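Local structure of reticulocyte binding protein (Streptococcus agalactiae COH1, 3FAW) at residues Asp166-Val171 and Leu224-Ser229; Ser441-Thr446 and Tyr471-Ala476; Pro534-Ile537 and Pro541-Leu544. The protein is a surface-anchored pullulanase that probably hydrolyses the alpha-1,6 links of pullulan and related branched glucans. All coordinates share one frame; numbering follows the deposited sequence.

Contact 1. Residues Asp166-Val171 and Leu224-Ser229; sequences DNQNRV and LAEWDS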
ATOM      1  N   ASP A 166     -16.410  -2.722  29.430  1.00  9.85           N
ATOM      2  CA  ASP A 166     -17.471  -1.710  29.333  1.00 11.73           C
ATOM      3  C   ASP A 166     -17.041  -0.319  29.812  1.00 12.19           C
ATOM      4  O   ASP A 166     -17.858   0.598  29.852  1.00 13.93           O
ATOM      5  CB  ASP A 166     -18.708  -2.170  30.116  1.00 12.30           C
ATOM      6  CG  ASP A 166     -19.422  -3.340  29.454  1.00 14.95           C
ATOM      7  OD1 ASP A 166     -19.286  -3.515  28.224  1.00 16.78           O
ATOM      8  OD2 ASP A 166     -20.129  -4.081  30.166  1.00 18.96           O
ATOM      9  N   ASN A 167     -15.764  -0.166  30.161  1.00 12.80           N
ATOM     10  CA  ASN A 167     -15.206   1.119  30.597  1.00 12.31           C
ATOM     11  C   ASN A 167     -13.682   1.036  30.506  1.00 13.24           C
ATOM     12  O   ASN A 167     -13.002   0.706  31.482  1.00 12.61           O
ATOM     13  CB  ASN A 167     -15.672   1.437  32.028  1.00 13.25           C
ATOM     14  CG  ASN A 167     -15.161   2.784  32.544  1.00 14.39           C
ATOM     15  OD1 ASN A 167     -14.331   3.446  31.915  1.00 12.20           O
ATOM     16  ND2 ASN A 167     -15.659   3.187  33.707  1.00 12.24           N
ATOM     17  N   GLN A 168     -13.146   1.331  29.323  1.00 13.22           N
ATOM     18  CA  GLN A 168     -11.731   1.055  29.026  1.00 13.99           C
ATOM     19  C   GLN A 168     -10.717   1.804  29.903  1.00 14.07           C
ATOM     20  O   GLN A 168      -9.555   1.410  29.956  1.00 15.11           O
ATOM     21  CB  GLN A 168     -11.421   1.308  27.544  1.00 12.63           C
ATOM     22  CG  GLN A 168     -11.472   2.774  27.125  1.00 13.96           C
ATOM     23  CD  GLN A 168     -10.624   3.055  25.905  1.00 13.56           C
ATOM     24  OE1 GLN A 168      -9.408   2.849  25.926  1.00 14.74           O
ATOM     25  NE2 GLN A 168     -11.257   3.535  24.835  1.00 11.04           N
ATOM     26  N   ASN A 169     -11.143   2.873  30.576  1.00 15.14           N
ATOM     27  CA  ASN A 169     -10.257   3.619  31.485  1.00 15.09           C
ATOM     28  C   ASN A 169     -10.137   2.991  32.878  1.00 15.51           C
ATOM     29  O   ASN A 169      -9.289   3.405  33.667  1.00 16.15           O
ATOM     30  CB  ASN A 169     -10.724   5.076  31.638  1.00 14.58           C
ATOM     31  CG  ASN A 169     -10.510   5.910  30.379  1.00 16.16           C
ATOM     32  OD1 ASN A 169     -11.306   6.795  30.075  1.00 18.24           O
ATOM     33  ND2 ASN A 169      -9.432   5.637  29.649  1.00 13.20           N
ATOM     34  N   ARG A 170     -10.976   2.000  33.175  1.00 15.60           N
ATOM     35  CA  ARG A 170     -11.027   1.391  34.510  1.00 15.41           C
ATOM     36  C   ARG A 170     -10.125   0.157  34.643  1.00 13.62           C
ATOM     37  O   ARG A 170     -10.409  -0.897  34.069  1.00 12.78           O
ATOM     38  CB  ARG A 170     -12.474   1.024  34.864  1.00 14.39           C
ATOM     39  CG  ARG A 170     -12.681   0.655  36.329  1.00 14.28           C
ATOM     40  CD  ARG A 170     -14.159   0.564  36.688  1.00 15.16           C
ATOM     41  NE  ARG A 170     -14.751  -0.721  36.308  1.00 13.54           N
ATOM     42  CZ  ARG A 170     -14.745  -1.828  37.054  1.00 13.92           C
ATOM     43  NH1 ARG A 170     -14.170  -1.850  38.252  1.00 16.39           N
ATOM     44  NH2 ARG A 170     -15.318  -2.938  36.594  1.00 15.15           N
ATOM     45  N   VAL A 171      -9.045   0.295  35.410  1.00 13.82           N
ATOM     46  CA  VAL A 171      -8.150  -0.829  35.705  1.00 13.67           C
ATOM     47  C   VAL A 171      -8.849  -1.805  36.658  1.00 14.43           C
ATOM     48  O   VAL A 171      -9.340  -1.398  37.715  1.00 13.25           O
ATOM     49  CB  VAL A 171      -6.821  -0.348  36.345  1.00 14.23           C
ATOM     50  CG1 VAL A 171      -5.935  -1.541  36.715  1.00 13.47           C
ATOM     51  CG2 VAL A 171      -6.081   0.598  35.400  1.00 12.88           C
ATOM     52  N   LEU A 224      -8.793  -4.087  19.289  1.00 11.90           N
ATOM     53  CA  LEU A 224      -8.469  -2.970  20.171  1.00 12.20           C
ATOM     54  C   LEU A 224      -9.718  -2.323  20.761  1.00 12.14           C
ATOM     55  O   LEU A 224     -10.824  -2.493  20.243  1.00 12.22           O
ATOM     56  CB  LEU A 224      -7.700  -1.886  19.407  1.00 11.58           C
ATOM     57  CG  LEU A 224      -6.450  -2.248  18.597  1.00 12.40           C
ATOM     58  CD1 LEU A 224      -6.085  -1.089  17.679  1.00  7.43           C
ATOM     59  CD2 LEU A 224      -5.275  -2.614  19.503  1.00  7.85           C
ATOM     60  N   ALA A 225      -9.521  -1.571  21.843  1.00 12.78           N
ATOM     61  CA  ALA A 225     -10.552  -0.689  22.385  1.00 12.95           C
ATOM     62  C   ALA A 225     -10.767   0.481  21.431  1.00 13.27           C
ATOM     63  O   ALA A 225      -9.853   0.855  20.697  1.00 13.68           O
ATOM     64  CB  ALA A 225     -10.148  -0.175  23.760  1.00 11.02           C
ATOM     65  N   GLU A 226     -11.974   1.046  21.437  1.00 13.52           N
ATOM     66  CA  GLU A 226     -12.264   2.244  20.644  1.00 13.96           C
ATOM     67  C   GLU A 226     -11.174   3.288  20.898  1.00 13.93           C
ATOM     68  O   GLU A 226     -10.777   3.513  22.044  1.00 13.69           O
ATOM     69  CB  GLU A 226     -13.669   2.807  20.937  1.00 14.35           C
ATOM     70  CG  GLU A 226     -13.896   3.439  22.329  1.00 14.58           C
ATOM     71  CD  GLU A 226     -13.901   2.438  23.480  1.00  9.99           C
ATOM     72  OE1 GLU A 226     -13.966   1.214  23.238  1.00 12.19           O
ATOM     73  OE2 GLU A 226     -13.838   2.883  24.642  1.00 13.16           O
ATOM     74  N   TRP A 227     -10.679   3.893  19.822  1.00 14.17           N
ATOM     75  CA  TRP A 227      -9.461   4.710  19.873  1.00 14.11           C
ATOM     76  C   TRP A 227      -9.726   6.159  19.464  1.00 14.13           C
ATOM     77  O   TRP A 227     -10.355   6.433  18.436  1.00 12.99           O
ATOM     78  CB  TRP A 227      -8.380   4.076  18.986  1.00 13.48           C
ATOM     79  CG  TRP A 227      -7.122   4.882  18.819  1.00 14.33           C
ATOM     80  CD1 TRP A 227      -6.584   5.316  17.643  1.00 12.76           C
ATOM     81  CD2 TRP A 227      -6.242   5.344  19.856  1.00 14.05           C
ATOM     82  NE1 TRP A 227      -5.430   6.020  17.882  1.00 13.48           N
ATOM     83  CE2 TRP A 227      -5.195   6.053  19.229  1.00 11.21           C
ATOM     84  CE3 TRP A 227      -6.240   5.233  21.252  1.00 13.24           C
ATOM     85  CZ2 TRP A 227      -4.154   6.647  19.947  1.00 13.35           C
ATOM     86  CZ3 TRP A 227      -5.205   5.824  21.965  1.00 14.17           C
ATOM     87  CH2 TRP A 227      -4.176   6.522  21.311  1.00 13.85           C
ATOM     88  N   ASP A 228      -9.250   7.075  20.301  1.00 14.91           N
ATOM     89  CA  ASP A 228      -9.291   8.506  20.026  1.00 15.06           C
ATOM     90  C   ASP A 228      -7.935   9.081  20.421  1.00 14.14           C
ATOM     91  O   ASP A 228      -7.629   9.173  21.608  1.00 13.55           O
ATOM     92  CB  ASP A 228     -10.425   9.171  20.827  1.00 15.68           C
ATOM     93  CG  ASP A 228     -10.479  10.682  20.642  1.00 15.93           C
ATOM     94  OD1 ASP A 228      -9.824  11.211  19.718  1.00 17.42           O
ATOM     95  OD2 ASP A 228     -11.183  11.345  21.430  1.00 18.03           O
ATOM     96  N   SER A 229      -7.130   9.461  19.426  1.00 15.70           N
ATOM     97  CA  SER A 229      -5.748   9.911  19.673  1.00 15.94           C
ATOM     98  C   SER A 229      -5.638  11.190  20.507  1.00 16.75           C
ATOM     99  O   SER A 229      -4.563  11.492  21.030  1.00 17.39           O
ATOM    100  CB  SER A 229      -4.960  10.061  18.364  1.00 15.34           C
ATOM    101  OG  SER A 229      -5.577  10.959  17.461  1.00 13.12           O
TER
HETATM  102  O   HOH W   1      -7.959   3.912  23.949  1.00 11.90           O
HETATM  103  O   HOH W   2     -14.733   1.896  27.071  1.00 13.73           O
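Gln168 carries this contact from the 166-171 side: its amide crosses to Glu226 and lies against Ala225. Ahead of it in the chain, Asp166 ties its backbone N to the carboxylate of Asp164, and Asn167 opens a type I turn closed by Arg170 N, 2.9 Å from Asn167 O. Gln168 follows Asn167 in this turn. Its CG sits between the backbone N and the carbonyl carbon (chi1 69°), and from there the chain runs extended to Glu226. NE2 gives two bonds to that one residue, both of them bent. The bond to the main-chain oxygen, NE2 to Glu226 O at 2.8 Å, lies in the carbonyl plane, although the acceptor is tilted 18° from the glutamine's amide plane. The bond from Gln168 NE2 to Glu226 OE2, at 2.7 Å, is weak, and the carboxylate stands almost perpendicular to the amide. Glu226 folds back at chi2, which brings OE2 to NE2 and also to 3.4 Å from Gln168 CG. A water joins the same oxygen to the backbone, accepting from Gln168 N at 2.8 Å and donating to Glu226 OE2.

The turn belongs to the hairpin between strands 157-164 and 170-179 of the CBM48 module, while 224-229 is a loop that also bonds to Glu326 and Val324. Close by, Lys165, Tyr202 and Lys363 form a calcium site; the Glu226 side chain is about 5 Å from the ion. Gln168 OE1 lies 3.8 Å from Ala225 CB and bonds to Lys240, which fixes the rotation of the amide further. Past Asn169, Arg170 makes a salt bridge with Asp164 across the hairpin, and Val171, in the outgoing strand, rests its side chain on Ile161 and Tyr163.

Contact 2. Residues Ser441-Thr446 and Tyr471-Ala476; sequences SIKYLT and YKEAKA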
ATOM      1  N   SER A 441       1.458 -11.345  10.075  1.00 13.57           N
ATOM      2  CA  SER A 441       0.254 -10.554   9.799  1.00 14.29           C
ATOM      3  C   SER A 441      -0.312 -10.863   8.411  1.00 13.30           C
ATOM      4  O   SER A 441      -1.526 -10.971   8.244  1.00 13.34           O
ATOM      5  CB  SER A 441       0.517  -9.052   9.959  1.00 14.11           C
ATOM      6  OG  SER A 441       1.734  -8.669   9.349  1.00 16.43           O
ATOM      7  N   ILE A 442       0.566 -11.027   7.425  1.00 12.24           N
ATOM      8  CA  ILE A 442       0.137 -11.428   6.084  1.00 11.33           C
ATOM      9  C   ILE A 442      -0.533 -12.808   6.119  1.00 10.88           C
ATOM     10  O   ILE A 442      -1.559 -13.017   5.474  1.00 11.56           O
ATOM     11  CB  ILE A 442       1.315 -11.421   5.076  1.00 11.30           C
ATOM     12  CG1 ILE A 442       1.760  -9.983   4.771  1.00 10.71           C
ATOM     13  CG2 ILE A 442       0.925 -12.139   3.782  1.00 10.93           C
ATOM     14  CD1 ILE A 442       0.819  -9.199   3.858  1.00  7.20           C
ATOM     15  N   LYS A 443       0.032 -13.738   6.884  1.00 11.31           N
ATOM     16  CA  LYS A 443      -0.555 -15.077   7.035  1.00 12.24           C
ATOM     17  C   LYS A 443      -1.890 -15.043   7.778  1.00 11.80           C
ATOM     18  O   LYS A 443      -2.829 -15.759   7.417  1.00 13.20           O
ATOM     19  CB  LYS A 443       0.403 -16.008   7.786  1.00 13.50           C
ATOM     20  CG  LYS A 443       1.606 -16.472   6.980  1.00 12.42           C
ATOM     21  CD  LYS A 443       2.646 -17.125   7.880  1.00 13.61           C
ATOM     22  CE  LYS A 443       2.189 -18.483   8.395  1.00 14.96           C
ATOM     23  NZ  LYS A 443       3.042 -18.954   9.516  1.00 17.45           N
ATOM     24  N   TYR A 444      -1.963 -14.225   8.823  1.00 11.42           N
ATOM     25  CA  TYR A 444      -3.194 -14.074   9.599  1.00 11.02           C
ATOM     26  C   TYR A 444      -4.307 -13.457   8.750  1.00 12.09           C
ATOM     27  O   TYR A 444      -5.407 -14.009   8.667  1.00 11.58           O
ATOM     28  CB  TYR A 444      -2.946 -13.238  10.862  1.00 10.86           C
ATOM     29  CG  TYR A 444      -4.215 -12.771  11.551  1.00 10.85           C
ATOM     30  CD1 TYR A 444      -4.989 -13.646  12.310  1.00 12.37           C
ATOM     31  CD2 TYR A 444      -4.645 -11.455  11.431  1.00  9.77           C
ATOM     32  CE1 TYR A 444      -6.160 -13.210  12.940  1.00 14.38           C
ATOM     33  CE2 TYR A 444      -5.805 -11.013  12.053  1.00 11.47           C
ATOM     34  CZ  TYR A 444      -6.562 -11.889  12.801  1.00 12.95           C
ATOM     35  OH  TYR A 444      -7.717 -11.431  13.414  1.00 13.13           O
ATOM     36  N   LEU A 445      -4.016 -12.327   8.110  1.00 10.39           N
ATOM     37  CA  LEU A 445      -4.996 -11.675   7.241  1.00 11.81           C
ATOM     38  C   LEU A 445      -5.461 -12.597   6.112  1.00 12.17           C
ATOM     39  O   LEU A 445      -6.655 -12.654   5.814  1.00 11.46           O
ATOM     40  CB  LEU A 445      -4.442 -10.364   6.674  1.00 11.91           C
ATOM     41  CG  LEU A 445      -4.185  -9.273   7.726  1.00 14.04           C
ATOM     42  CD1 LEU A 445      -3.383  -8.101   7.141  1.00 12.65           C
ATOM     43  CD2 LEU A 445      -5.495  -8.792   8.346  1.00 12.56           C
ATOM     44  N   THR A 446      -4.529 -13.334   5.506  1.00 12.51           N
ATOM     45  CA  THR A 446      -4.878 -14.254   4.420  1.00 12.51           C
ATOM     46  C   THR A 446      -5.810 -15.366   4.895  1.00 13.22           C
ATOM     47  O   THR A 446      -6.885 -15.555   4.337  1.00 14.17           O
ATOM     48  CB  THR A 446      -3.631 -14.914   3.781  1.00 11.80           C
ATOM     49  OG1 THR A 446      -2.721 -13.906   3.334  1.00 10.71           O
ATOM     50  CG2 THR A 446      -4.033 -15.775   2.595  1.00  9.80           C
ATOM     51  N   TYR A 471       5.163 -13.586   0.343  1.00 14.17           N
ATOM     52  CA  TYR A 471       4.481 -14.117  -0.839  1.00 14.01           C
ATOM     53  C   TYR A 471       4.402 -15.642  -0.787  1.00 13.54           C
ATOM     54  O   TYR A 471       3.346 -16.224  -1.040  1.00 11.58           O
ATOM     55  CB  TYR A 471       5.194 -13.671  -2.118  1.00 13.77           C
ATOM     56  CG  TYR A 471       4.582 -14.216  -3.392  1.00 15.31           C
ATOM     57  CD1 TYR A 471       3.472 -13.607  -3.971  1.00 14.24           C
ATOM     58  CD2 TYR A 471       5.118 -15.338  -4.022  1.00 16.99           C
ATOM     59  CE1 TYR A 471       2.910 -14.101  -5.138  1.00 14.01           C
ATOM     60  CE2 TYR A 471       4.561 -15.840  -5.192  1.00 15.70           C
ATOM     61  CZ  TYR A 471       3.458 -15.215  -5.743  1.00 15.17           C
ATOM     62  OH  TYR A 471       2.905 -15.704  -6.898  1.00 14.75           O
ATOM     63  N   LYS A 472       5.527 -16.273  -0.459  1.00 13.70           N
ATOM     64  CA  LYS A 472       5.611 -17.730  -0.367  1.00 14.49           C
ATOM     65  C   LYS A 472       4.561 -18.277   0.599  1.00 13.57           C
ATOM     66  O   LYS A 472       3.809 -19.192   0.258  1.00 13.40           O
ATOM     67  CB  LYS A 472       7.019 -18.155   0.072  1.00 15.34           C
ATOM     68  CG  LYS A 472       7.272 -19.662   0.058  0.50 14.54           C
ATOM     69  CD  LYS A 472       8.703 -19.986   0.463  0.50 13.54           C
ATOM     70  CE  LYS A 472       8.975 -21.484   0.425  0.50 13.44           C
ATOM     71  NZ  LYS A 472      10.349 -21.822   0.889  0.10 12.62           N
ATOM     72  N   GLU A 473       4.511 -17.687   1.789  1.00 13.68           N
ATOM     73  CA  GLU A 473       3.586 -18.101   2.847  1.00 13.98           C
ATOM     74  C   GLU A 473       2.128 -17.856   2.478  1.00 13.71           C
ATOM     75  O   GLU A 473       1.274 -18.711   2.722  1.00 13.32           O
ATOM     76  CB  GLU A 473       3.911 -17.368   4.153  1.00 14.66           C
ATOM     77  CG  GLU A 473       5.247 -17.765   4.791  1.00 17.46           C
ATOM     78  CD  GLU A 473       5.248 -19.166   5.404  1.00 22.21           C
ATOM     79  OE1 GLU A 473       4.162 -19.715   5.688  1.00 23.09           O
ATOM     80  OE2 GLU A 473       6.350 -19.716   5.614  1.00 26.41           O
ATOM     81  N   ALA A 474       1.849 -16.682   1.910  1.00 13.30           N
ATOM     82  CA  ALA A 474       0.498 -16.326   1.479  1.00 11.94           C
ATOM     83  C   ALA A 474       0.032 -17.242   0.343  1.00 12.05           C
ATOM     84  O   ALA A 474      -1.101 -17.734   0.354  1.00  8.94           O
ATOM     85  CB  ALA A 474       0.449 -14.861   1.041  1.00 12.13           C
ATOM     86  N   LYS A 475       0.918 -17.477  -0.627  1.00 11.84           N
ATOM     87  CA  LYS A 475       0.595 -18.340  -1.759  1.00 13.12           C
ATOM     88  C   LYS A 475       0.373 -19.791  -1.319  1.00 13.93           C
ATOM     89  O   LYS A 475      -0.455 -20.486  -1.903  1.00 15.47           O
ATOM     90  CB  LYS A 475       1.662 -18.247  -2.858  1.00 13.86           C
ATOM     91  CG  LYS A 475       1.480 -19.272  -3.984  1.00 18.92           C
ATOM     92  CD  LYS A 475       1.964 -18.766  -5.332  1.00 22.26           C
ATOM     93  CE  LYS A 475       0.918 -17.878  -5.997  1.00 26.79           C
ATOM     94  NZ  LYS A 475       1.191 -17.684  -7.449  0.10 25.61           N
ATOM     95  N   ALA A 476       1.091 -20.233  -0.283  1.00 13.80           N
ATOM     96  CA  ALA A 476       0.907 -21.581   0.264  1.00 15.01           C
ATOM     97  C   ALA A 476      -0.484 -21.764   0.871  1.00 14.46           C
ATOM     98  O   ALA A 476      -1.072 -22.832   0.755  1.00 15.29           O
ATOM     99  CB  ALA A 476       1.986 -21.901   1.296  1.00 14.57           C
TER
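Lys443 lies across Glu473 at the more exposed edge of the helix pair. From CB the chain leaves with CG anti to the carbonyl carbon (chi1 -73°), and CG comes 3.8 Å from Glu473 CB, methylene against methylene. CD passes over the same glutamate and also approaches OE1. A bend at chi3 then turns the chain, leaving Lys443 CE 3.6 Å from Glu473 OE1. The ammonium at the tip stops short of a salt bridge, with Lys443 NZ 4.1 Å from Glu473 OE1, so any attraction between the opposite charges is probably modest and the aliphatic arm does the touching.

Deeper in, Ala474 is the small residue that both neighbours on the other helix use. Its CB meets Ile442 CG2 at 3.9 Å and Thr446 OG1 at 4.0 Å. That hydroxyl is already committed within its own helix: Thr446 OG1 donates to Ile442 O at 2.6 Å, and Thr446 N reaches this oxygen from the opposite face of the carbonyl plane.

The axes of the two short segments run nearly parallel, approach to 9.1 Å and cross at -19°. Their helices, 432-449 and 464-477, flank barrel strand 453-456 in sequence, as successive helices of a TIM barrel; inward, Ile442 packs on Phe454 and Phe456, and Ala474 on Met483 of strand 482-485.

Contact 3. Residues Pro534-Ile537 and Pro541-Leu544; sequences PAFI and PQSL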
ATOM      1  N   PRO A 534       2.069  18.609 -20.285  1.00 15.56           N
ATOM      2  CA  PRO A 534       1.399  17.906 -21.389  1.00 15.20           C
ATOM      3  C   PRO A 534       2.081  16.588 -21.783  1.00 14.41           C
ATOM      4  O   PRO A 534       3.303  16.538 -21.926  1.00 13.64           O
ATOM      5  CB  PRO A 534       1.468  18.916 -22.540  1.00 14.99           C
ATOM      6  CG  PRO A 534       1.546  20.234 -21.878  1.00 15.42           C
ATOM      7  CD  PRO A 534       2.339  20.018 -20.624  1.00 15.15           C
ATOM      8  N   ALA A 535       1.276  15.538 -21.935  1.00 13.60           N
ATOM      9  CA  ALA A 535       1.754  14.206 -22.297  1.00 11.61           C
ATOM     10  C   ALA A 535       0.839  13.634 -23.387  1.00 11.37           C
ATOM     11  O   ALA A 535       0.149  14.398 -24.061  1.00 10.81           O
ATOM     12  CB  ALA A 535       1.794  13.305 -21.067  1.00 11.46           C
ATOM     13  N   PHE A 536       0.820  12.312 -23.562  1.00 10.26           N
ATOM     14  CA  PHE A 536       0.144  11.710 -24.722  1.00 10.59           C
ATOM     15  C   PHE A 536      -1.328  12.113 -24.888  1.00 11.19           C
ATOM     16  O   PHE A 536      -1.733  12.513 -25.976  1.00 11.98           O
ATOM     17  CB  PHE A 536       0.251  10.183 -24.702  1.00 10.55           C
ATOM     18  CG  PHE A 536      -0.099   9.537 -26.017  1.00 10.56           C
ATOM     19  CD1 PHE A 536       0.810   9.540 -27.068  1.00 10.21           C
ATOM     20  CD2 PHE A 536      -1.334   8.932 -26.207  1.00 11.76           C
ATOM     21  CE1 PHE A 536       0.495   8.953 -28.284  1.00 11.14           C
ATOM     22  CE2 PHE A 536      -1.658   8.337 -27.424  1.00  9.47           C
ATOM     23  CZ  PHE A 536      -0.745   8.351 -28.464  1.00  9.30           C
ATOM     24  N   ILE A 537      -2.122  12.002 -23.823  1.00 11.56           N
ATOM     25  CA  ILE A 537      -3.552  12.329 -23.896  1.00 11.56           C
ATOM     26  C   ILE A 537      -3.872  13.791 -23.537  1.00 12.62           C
ATOM     27  O   ILE A 537      -5.043  14.164 -23.489  1.00 11.76           O
ATOM     28  CB  ILE A 537      -4.426  11.369 -23.030  1.00 10.78           C
ATOM     29  CG1 ILE A 537      -4.298  11.681 -21.529  1.00 11.01           C
ATOM     30  CG2 ILE A 537      -4.079   9.911 -23.341  1.00  9.85           C
ATOM     31  CD1 ILE A 537      -5.021  10.688 -20.619  1.00  9.38           C
ATOM     32  N   PRO A 541       3.362  15.632 -27.480  1.00 13.87           N
ATOM     33  CA  PRO A 541       3.855  14.496 -28.270  1.00 13.48           C
ATOM     34  C   PRO A 541       4.884  13.620 -27.542  1.00 12.51           C
ATOM     35  O   PRO A 541       5.810  14.133 -26.920  1.00 11.92           O
ATOM     36  CB  PRO A 541       4.484  15.170 -29.495  1.00 13.48           C
ATOM     37  CG  PRO A 541       3.806  16.476 -29.601  1.00 14.15           C
ATOM     38  CD  PRO A 541       3.560  16.908 -28.192  1.00 14.24           C
ATOM     39  N   GLN A 542       4.704  12.306 -27.623  1.00 12.71           N
ATOM     40  CA  GLN A 542       5.604  11.347 -26.980  1.00 12.88           C
ATOM     41  C   GLN A 542       6.191  10.413 -28.029  1.00 12.97           C
ATOM     42  O   GLN A 542       5.566  10.164 -29.058  1.00 13.02           O
ATOM     43  CB  GLN A 542       4.852  10.526 -25.928  1.00 12.98           C
ATOM     44  CG  GLN A 542       4.153  11.350 -24.841  1.00 11.60           C
ATOM     45  CD  GLN A 542       5.119  12.084 -23.924  1.00 11.87           C
ATOM     46  OE1 GLN A 542       5.084  13.313 -23.820  1.00 10.60           O
ATOM     47  NE2 GLN A 542       5.990  11.336 -23.259  1.00  8.97           N
ATOM     48  N   SER A 543       7.391   9.898 -27.769  1.00 14.12           N
ATOM     49  CA  SER A 543       7.990   8.876 -28.627  1.00 14.33           C
ATOM     50  C   SER A 543       7.074   7.650 -28.655  1.00 14.03           C
ATOM     51  O   SER A 543       6.752   7.091 -27.610  1.00 15.15           O
ATOM     52  CB  SER A 543       9.382   8.487 -28.123  1.00 15.60           C
ATOM     53  OG  SER A 543       9.958   7.476 -28.933  0.10 14.26           O
ATOM     54  N   LEU A 544       6.648   7.250 -29.849  1.00 13.46           N
ATOM     55  CA  LEU A 544       5.665   6.172 -29.994  1.00 12.60           C
ATOM     56  C   LEU A 544       6.243   4.794 -29.675  1.00 11.77           C
ATOM     57  O   LEU A 544       5.507   3.891 -29.287  1.00 12.18           O
ATOM     58  CB  LEU A 544       5.070   6.168 -31.405  1.00 12.95           C
ATOM     59  CG  LEU A 544       4.398   7.472 -31.857  1.00 13.37           C
ATOM     60  CD1 LEU A 544       3.771   7.278 -33.217  1.00  8.93           C
ATOM     61  CD2 LEU A 544       3.364   7.956 -30.841  1.00 11.62           C
TER
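Phe536 and Leu544 make the close-packed end of a tight chain reversal that lies between strands 513-516 and 566-568 of the TIM barrel, on the side where it meets the C-terminal domain. Here 534-537 is irregular loop, while Gln542 and Ser543 form a short strand paired antiparallel with 733-734, and helix 544-551 starts straight after Ser543, its N-cap residue.

The inner part is apolar. Phe536 has CG anti to its own N (chi1 -165°), which places the ring beside Leu544; the two side chains cross at about a right angle. Gln542 fills in beside them through its aliphatic stem: CG comes 3.7 Å from Phe536 N and 4.1 Å from Phe536 CB. Leu524, Met607 and Ala755 of the C-terminal domain also touch Phe536.

Toward solvent the packing loosens. Pro534 and Pro541 are exposed, and neither side chain comes within 5 Å of the opposite segment. The Gln542 chain bends at chi2, and its end lies near Ala535 and Pro534.

On the buried side, Leu544 CD2 meets the edge of the phenyl ring near its plane, 4.0 Å from Phe536 CE1.

How the contacts relate
The three contacts follow one another along the chain and share no helix or strand. Contact 2 lies nearest the centre of the chain, about 16 Å from centre to centre, and joins two helices of the barrel by mainly apolar packing, with one loose lysine-glutamate pair at its edge. Contacts 1 and 3 lie much farther out, on opposite sides of the chain's centre, with their own centres about 55 Å apart. Contact 1 links the CBM48 module to a loop near a calcium site and depends on an amide, a carboxylate and water. Contact 3, beside the C-terminal domain, is a local reversal with a buried aromatic-aliphatic part and an exposed proline edge. Contacts 1 and 2 come within about 9 Å at their nearest atoms, yet do not touch.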